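Local coordinates for alternansucrase (Leuconostoc mesenteroides, PDB 6HVG), which is a large multidomain enzyme of glycoside hydrolase family 70 that also carries choline-binding and cell-wall-binding repeats, at residues A[1159-1164]-A[1246-1251]. Sequence-based numbering, arbitrary orientation.
Sequences DQIYAL and KYMNGT. With CA (calcium ion), chain C.
Met-1248 reaches out with its terminal methyl to meet Ile-1161 and Leu-1164, joining strand 1248-1252 to strand 1160-1161 and the loop that follows it, in the antiparallel sheet that lies beside the calcium site of this family 70 enzyme. Strands 1160-1161 and 1248-1252 are not neighbours in that sheet: strand 580-582 runs between them, so the contact is made by side chains across an intervening strand. Methionine suits the task because its long, flexible thioether can reach across the width of such a strand. Its CG stands anti to the carbonyl carbon (chi1 -59°) and the chain bends at chi2, which carries SD and CE toward the other segment, past Asn-580 and Ile-582 of the middle strand.

The two partners receive CE differently. Ile-1161 crosses the methionine at about a right angle and offers its CG2 branch, 3.8 Å from Met-1248 CE; a beta-branched residue fits an extended strand and places a methyl close to the backbone. Leu-1164, beyond the turn that follows the strand, comes tip to tip instead, its CD1 lying 4.1 Å from the same CE. All three residues are buried, and the contact between them is purely apolar.

Both segments also have links to the metal site. Asn-1249, next to the methionine, gives a hydrogen bond from ND2 to OD2 of Asp-581, a calcium ligand, and so probably steadies that carboxylate as a second-shell residue. Asp-1159 binds the ion directly, alongside Asp-581 OD1 and the backbone oxygens of Glu-575 and Asn-625; its hard carboxylate oxygen is well matched to calcium. A water 2.4 Å from the calcium ion donates a hydrogen bond to Asp-1159 O, while Asp-1159 OD1 coordinates the metal at 2.2 Å.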
ATOM      1  N   ASP A1159     -10.473  -8.769  11.399  1.00 40.77           N
ATOM      2  CA  ASP A1159     -10.537  -8.531   9.952  1.00 41.93           C
ATOM      3  C   ASP A1159      -9.998  -9.680   9.093  1.00 45.49           C
ATOM      4  O   ASP A1159     -10.561  -9.965   8.036  1.00 52.62           O
ATOM      5  CB  ASP A1159      -9.825  -7.245   9.563  1.00 41.06           C
ATOM      6  CG  ASP A1159      -9.880  -6.977   8.052  1.00 42.08           C
ATOM      7  OD1 ASP A1159     -10.967  -6.771   7.492  1.00 45.19           O
ATOM      8  OD2 ASP A1159      -8.813  -7.010   7.404  1.00 41.57           O
ATOM      9  N   GLN A1160      -8.910 -10.330   9.500  1.00 44.62           N
ATOM     10  CA  GLN A1160      -8.292 -11.333   8.628  1.00 44.86           C
ATOM     11  C   GLN A1160      -7.558 -12.456   9.336  1.00 44.21           C
ATOM     12  O   GLN A1160      -7.344 -12.419  10.543  1.00 49.76           O
ATOM     13  CB  GLN A1160      -7.351 -10.661   7.590  1.00 45.62           C
ATOM     14  CG  GLN A1160      -5.988 -10.221   8.100  1.00 47.84           C
ATOM     15  CD  GLN A1160      -6.035  -9.009   9.017  1.00 51.03           C
ATOM     16  OE1 GLN A1160      -6.738  -8.032   8.724  1.00 51.00           O
ATOM     17  NE2 GLN A1160      -5.271  -9.046  10.113  1.00 49.37           N
ATOM     18  N   ILE A1161      -7.149 -13.441   8.543  1.00 41.79           N
ATOM     19  CA  ILE A1161      -6.379 -14.574   9.008  1.00 42.38           C
ATOM     20  C   ILE A1161      -5.472 -14.999   7.846  1.00 41.64           C
ATOM     21  O   ILE A1161      -5.855 -14.846   6.695  1.00 44.73           O
ATOM     22  CB  ILE A1161      -7.333 -15.688   9.490  1.00 44.04           C
ATOM     23  CG1 ILE A1161      -6.572 -16.826  10.169  1.00 45.50           C
ATOM     24  CG2 ILE A1161      -8.190 -16.211   8.351  1.00 42.61           C
ATOM     25  CD1 ILE A1161      -7.484 -17.777  10.910  1.00 48.04           C
ATOM     26  N   TYR A1162      -4.272 -15.495   8.142  1.00 40.66           N
ATOM     27  CA  TYR A1162      -3.279 -15.814   7.105  1.00 43.37           C
ATOM     28  C   TYR A1162      -3.044 -17.301   6.903  1.00 45.13           C
ATOM     29  O   TYR A1162      -3.342 -18.106   7.761  1.00 47.44           O
ATOM     30  CB  TYR A1162      -1.919 -15.215   7.460  1.00 41.53           C
ATOM     31  CG  TYR A1162      -1.749 -13.719   7.276  1.00 41.97           C
ATOM     32  CD1 TYR A1162      -2.469 -12.807   8.039  1.00 41.37           C
ATOM     33  CD2 TYR A1162      -0.795 -13.220   6.390  1.00 42.69           C
ATOM     34  CE1 TYR A1162      -2.253 -11.445   7.918  1.00 41.97           C
ATOM     35  CE2 TYR A1162      -0.589 -11.860   6.247  1.00 43.36           C
ATOM     36  CZ  TYR A1162      -1.310 -10.977   7.018  1.00 43.22           C
ATOM     37  OH  TYR A1162      -1.052  -9.627   6.891  1.00 45.55           O
ATOM     38  N   ALA A1163      -2.466 -17.640   5.759  1.00 48.66           N
ATOM     39  CA  ALA A1163      -1.877 -18.951   5.515  1.00 50.23           C
ATOM     40  C   ALA A1163      -2.722 -20.133   5.994  1.00 53.33           C
ATOM     41  O   ALA A1163      -2.316 -20.880   6.904  1.00 57.59           O
ATOM     42  CB  ALA A1163      -0.504 -18.998   6.135  1.00 53.76           C
ATOM     43  N   LEU A1164      -3.890 -20.297   5.370  1.00 52.62           N
ATOM     44  CA  LEU A1164      -4.766 -21.442   5.615  1.00 51.44           C
ATOM     45  C   LEU A1164      -4.343 -22.585   4.670  1.00 54.21           C
ATOM     46  O   LEU A1164      -4.208 -22.362   3.481  1.00 54.72           O
ATOM     47  CB  LEU A1164      -6.211 -21.038   5.360  1.00 48.05           C
ATOM     48  CG  LEU A1164      -6.679 -19.855   6.218  1.00 47.38           C
ATOM     49  CD1 LEU A1164      -7.859 -19.143   5.596  1.00 45.84           C
ATOM     50  CD2 LEU A1164      -7.037 -20.283   7.626  1.00 50.28           C
ATOM     51  N   LYS A1246     -16.605 -20.079   2.654  1.00 48.95           N
ATOM     52  CA  LYS A1246     -17.948 -19.547   2.844  1.00 52.67           C
ATOM     53  C   LYS A1246     -18.023 -18.462   3.923  1.00 52.40           C
ATOM     54  O   LYS A1246     -18.950 -17.663   3.933  1.00 53.23           O
ATOM     55  CB  LYS A1246     -18.962 -20.672   3.103  1.00 59.73           C
ATOM     56  CG  LYS A1246     -18.747 -21.504   4.366  1.00 62.74           C
ATOM     57  CD  LYS A1246     -19.881 -22.503   4.518  1.00 65.43           C
ATOM     58  CE  LYS A1246     -19.587 -23.536   5.580  1.00 70.60           C
ATOM     59  NZ  LYS A1246     -20.633 -24.594   5.581  1.00 77.54           N
ATOM     60  N   TYR A1247     -17.045 -18.436   4.827  1.00 50.85           N
ATOM     61  CA  TYR A1247     -16.971 -17.417   5.857  1.00 46.80           C
ATOM     62  C   TYR A1247     -16.043 -16.254   5.498  1.00 45.78           C
ATOM     63  O   TYR A1247     -15.790 -15.374   6.325  1.00 46.33           O
ATOM     64  CB  TYR A1247     -16.544 -18.062   7.177  1.00 45.24           C
ATOM     65  CG  TYR A1247     -17.528 -19.085   7.716  1.00 44.72           C
ATOM     66  CD1 TYR A1247     -18.877 -18.774   7.858  1.00 43.24           C
ATOM     67  CD2 TYR A1247     -17.109 -20.348   8.113  1.00 45.59           C
ATOM     68  CE1 TYR A1247     -19.778 -19.694   8.356  1.00 44.57           C
ATOM     69  CE2 TYR A1247     -18.011 -21.281   8.612  1.00 46.72           C
ATOM     70  CZ  TYR A1247     -19.350 -20.943   8.729  1.00 46.07           C
ATOM     71  OH  TYR A1247     -20.278 -21.836   9.219  1.00 45.37           O
ATOM     72  N   MET A1248     -15.606 -16.198   4.251  1.00 44.17           N
ATOM     73  CA  MET A1248     -14.642 -15.186   3.813  1.00 43.66           C
ATOM     74  C   MET A1248     -15.230 -14.283   2.740  1.00 43.21           C
ATOM     75  O   MET A1248     -16.020 -14.722   1.922  1.00 44.45           O
ATOM     76  CB  MET A1248     -13.383 -15.863   3.242  1.00 43.85           C
ATOM     77  CG  MET A1248     -12.659 -16.793   4.207  1.00 45.69           C
ATOM     78  SD  MET A1248     -11.777 -15.928   5.499  1.00 46.17           S
ATOM     79  CE  MET A1248     -11.424 -17.273   6.598  1.00 47.67           C
ATOM     80  N   ASN A1249     -14.811 -13.023   2.739  1.00 43.62           N
ATOM     81  CA  ASN A1249     -15.145 -12.089   1.682  1.00 43.55           C
ATOM     82  C   ASN A1249     -14.224 -12.237   0.496  1.00 44.50           C
ATOM     83  O   ASN A1249     -14.633 -12.024  -0.645  1.00 51.77           O
ATOM     84  CB  ASN A1249     -15.049 -10.658   2.189  1.00 42.04           C
ATOM     85  CG  ASN A1249     -16.144 -10.312   3.182  1.00 42.30           C
ATOM     86  OD1 ASN A1249     -17.225 -10.890   3.159  1.00 42.87           O
ATOM     87  ND2 ASN A1249     -15.853  -9.372   4.076  1.00 43.16           N
ATOM     88  N   GLY A1250     -12.976 -12.593   0.743  1.00 42.82           N
ATOM     89  CA  GLY A1250     -12.040 -12.739  -0.354  1.00 45.02           C
ATOM     90  C   GLY A1250     -10.620 -12.940   0.091  1.00 46.07           C
ATOM     91  O   GLY A1250     -10.370 -13.418   1.203  1.00 51.71           O
ATOM     92  N   THR A1251      -9.692 -12.612  -0.802  1.00 44.52           N
ATOM     93  CA  THR A1251      -8.277 -12.842  -0.584  1.00 45.04           C
ATOM     94  C   THR A1251      -7.471 -11.829  -1.391  1.00 45.07           C
ATOM     95  O   THR A1251      -7.959 -11.251  -2.344  1.00 45.22           O
ATOM     96  CB  THR A1251      -7.853 -14.265  -1.019  1.00 45.58           C
ATOM     97  OG1 THR A1251      -6.429 -14.392  -0.916  1.00 46.67           O
ATOM     98  CG2 THR A1251      -8.248 -14.545  -2.452  1.00 47.00           C
TER
HETATM   99 CA    CA C2000     -12.494  -6.793   5.934  1.00 47.20          CA
HETATM  100  O   HOH W   1     -13.067  -8.409   7.571  1.00 40.78           O